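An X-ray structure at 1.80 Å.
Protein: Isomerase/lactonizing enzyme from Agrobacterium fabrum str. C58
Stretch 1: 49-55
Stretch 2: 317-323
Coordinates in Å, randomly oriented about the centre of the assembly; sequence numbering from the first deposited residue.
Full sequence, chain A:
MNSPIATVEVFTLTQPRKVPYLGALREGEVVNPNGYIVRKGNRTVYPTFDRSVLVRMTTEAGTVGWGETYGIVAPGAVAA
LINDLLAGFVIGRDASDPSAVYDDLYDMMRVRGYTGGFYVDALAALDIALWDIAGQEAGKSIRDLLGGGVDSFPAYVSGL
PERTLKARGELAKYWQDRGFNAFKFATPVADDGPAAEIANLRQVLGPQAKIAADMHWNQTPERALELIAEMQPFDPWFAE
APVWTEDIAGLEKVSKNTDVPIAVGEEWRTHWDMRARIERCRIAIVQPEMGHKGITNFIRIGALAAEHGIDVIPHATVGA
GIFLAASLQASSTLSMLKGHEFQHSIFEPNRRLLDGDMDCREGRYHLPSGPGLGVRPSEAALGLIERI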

# COMPACT_ATOMS: atom_id res chain seq x y z
N PHE A 49 -22.51 7.03 1.63
CA PHE A 49 -22.35 8.49 1.44
C PHE A 49 -21.25 8.63 0.38
O PHE A 49 -20.52 7.66 0.09
CB PHE A 49 -21.95 9.20 2.74
CG PHE A 49 -20.84 8.51 3.47
CD1 PHE A 49 -19.52 8.68 3.04
CD2 PHE A 49 -21.12 7.64 4.53
CE1 PHE A 49 -18.46 7.99 3.67
CE2 PHE A 49 -20.08 6.95 5.18
CZ PHE A 49 -18.75 7.12 4.75
N ASP A 50 -21.13 9.83 -0.19
CA ASP A 50 -20.02 10.14 -1.11
C ASP A 50 -19.06 10.99 -0.30
O ASP A 50 -19.49 11.83 0.49
CB ASP A 50 -20.51 10.95 -2.29
CG ASP A 50 -21.19 10.10 -3.36
OD1 ASP A 50 -21.16 8.85 -3.29
OD2 ASP A 50 -21.76 10.72 -4.28
N ARG A 51 -17.76 10.76 -0.47
CA ARG A 51 -16.77 11.54 0.32
C ARG A 51 -15.45 11.52 -0.42
O ARG A 51 -15.07 10.49 -0.98
CB ARG A 51 -16.60 10.94 1.73
CG ARG A 51 -15.72 11.79 2.69
CD ARG A 51 -15.87 11.31 4.13
NE ARG A 51 -15.56 9.90 4.32
CZ ARG A 51 -15.90 9.21 5.42
NH1 ARG A 51 -16.59 9.80 6.41
NH2 ARG A 51 -15.57 7.94 5.49
N SER A 52 -14.75 12.64 -0.43
CA SER A 52 -13.39 12.63 -0.97
C SER A 52 -12.56 13.57 -0.12
O SER A 52 -13.10 14.36 0.68
CB SER A 52 -13.37 13.08 -2.44
OG SER A 52 -13.88 14.39 -2.57
N VAL A 53 -11.24 13.49 -0.29
CA VAL A 53 -10.33 14.38 0.44
C VAL A 53 -9.83 15.44 -0.51
O VAL A 53 -9.34 15.10 -1.59
CB VAL A 53 -9.11 13.58 1.01
CG1 VAL A 53 -7.97 14.57 1.48
CG2 VAL A 53 -9.56 12.70 2.18
N LEU A 54 -9.94 16.70 -0.11
CA LEU A 54 -9.47 17.82 -0.93
C LEU A 54 -8.26 18.47 -0.27
O LEU A 54 -8.20 18.56 0.97
CB LEU A 54 -10.59 18.87 -1.06
CG LEU A 54 -11.71 18.47 -2.02
CD1 LEU A 54 -12.95 19.31 -1.72
CD2 LEU A 54 -11.23 18.74 -3.44
N VAL A 55 -7.32 18.96 -1.08
CA VAL A 55 -6.16 19.70 -0.54
C VAL A 55 -6.10 21.09 -1.18
O VAL A 55 -6.17 21.19 -2.40
CB VAL A 55 -4.82 18.95 -0.81
CG1 VAL A 55 -3.62 19.83 -0.45
CG2 VAL A 55 -4.78 17.66 0.03
N THR A 317 -14.67 7.94 -11.07
CA THR A 317 -15.22 7.53 -9.80
C THR A 317 -15.88 8.68 -9.04
O THR A 317 -15.88 9.82 -9.49
CB THR A 317 -14.13 6.83 -8.94
OG1 THR A 317 -14.77 6.18 -7.83
CG2 THR A 317 -13.10 7.80 -8.43
N VAL A 318 -16.45 8.36 -7.88
CA VAL A 318 -16.98 9.33 -6.94
C VAL A 318 -15.88 10.33 -6.57
O VAL A 318 -14.78 9.96 -6.18
CB VAL A 318 -17.46 8.58 -5.66
CG1 VAL A 318 -17.66 9.53 -4.47
CG2 VAL A 318 -18.76 7.79 -5.97
N GLY A 319 -16.21 11.60 -6.72
CA GLY A 319 -15.29 12.67 -6.35
C GLY A 319 -15.93 13.99 -6.71
O GLY A 319 -17.03 14.01 -7.29
N ALA A 320 -15.28 15.09 -6.34
CA ALA A 320 -15.85 16.44 -6.51
C ALA A 320 -15.64 16.96 -7.93
O ALA A 320 -16.36 17.86 -8.39
CB ALA A 320 -15.23 17.40 -5.50
N GLY A 321 -14.66 16.40 -8.63
CA GLY A 321 -14.36 16.84 -9.98
C GLY A 321 -12.91 17.33 -10.11
O GLY A 321 -12.45 17.56 -11.22
N ILE A 322 -12.21 17.50 -8.98
CA ILE A 322 -10.82 18.02 -8.99
C ILE A 322 -9.83 16.98 -9.58
O ILE A 322 -9.09 17.28 -10.55
CB ILE A 322 -10.36 18.51 -7.56
CG1 ILE A 322 -11.24 19.66 -7.01
CG2 ILE A 322 -8.85 18.82 -7.50
CD1 ILE A 322 -11.30 20.91 -7.84
N PHE A 323 -9.80 15.77 -9.01
CA PHE A 323 -9.03 14.72 -9.65
C PHE A 323 -9.52 14.27 -11.03
O PHE A 323 -8.73 13.83 -11.84
CB PHE A 323 -8.60 13.57 -8.73
CG PHE A 323 -9.74 12.70 -8.19
CD1 PHE A 323 -10.49 11.87 -9.03
CD2 PHE A 323 -9.99 12.66 -6.83
CE1 PHE A 323 -11.51 11.03 -8.50
CE2 PHE A 323 -11.00 11.84 -6.28
CZ PHE A 323 -11.76 11.02 -7.12

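The contact joins a β-strand, residues 50-55, to a loop that turns into a helix at I322, with at least 267 residues of sequence between any touching pair. The two segments run in similar directions, 22° apart from CA 50 to 54 against CA 318 to 322, but no hydrogen bond crosses between them. Packing of side chains and backbone therefore accounts for the 281 Å² of surface buried, counted over both sides.

F49 precedes the strand and takes no part, its side chain being out of reach of the other segment. Contact begins at D50, whose CA-to-CB bond points toward the loop. Its carboxylate carbon CG lies 3.7 Å from V318 CG1, a van der Waals approach of a polar group to a methyl. The charge is not left without a partner, since OD1 is hydrogen-bonded elsewhere in the structure. V318, with chi1 at 164° (t), contributes the largest covered area of any residue here, 61 Å².

The same methyl reaches the strand backbone at the next residue: R51 N is 4.2 Å from V318 CG1. R51 directs its CA-to-CB bond away, as strand alternation predicts after D50, so its share of the contact at this distance is a backbone one. Its amide nitrogen is buried by the contact and has no hydrogen-bonding partner anywhere in the model, a polar cost that a methyl cannot repay.

S52 points toward the loop again and meets a stretch with little side-chain bulk. The backbones come closest in register here, with S52 CA 5.7 Å from G319 CA, and S52 CB is 4.4 Å from G319 CA. A CB on G319 would point away from the strand and clash with F323 CZ at 2.6 Å, so the absence of a side chain makes room for that ring within its own segment. S52 OG sits 4.1 Å from A320 N, too far for a hydrogen bond, and 4.4 Å from A320 CB; the hydroxyl is satisfied elsewhere.

V53 turns away and makes no contact. At L54 the CA-to-CB bond runs sideways, yet the m,t rotamer (chi1 -75°, chi2 161°) brings the end of the side chain nearer. L54 CD2 thus reaches I322 CG1 at 3.7 Å, an apolar contact that spans a wider backbone gap: L54 CA and I322 CA are 8.2 Å apart. I322 points toward the strand from just after G321, the helix N-cap. V55 lies out of reach, ending the contact.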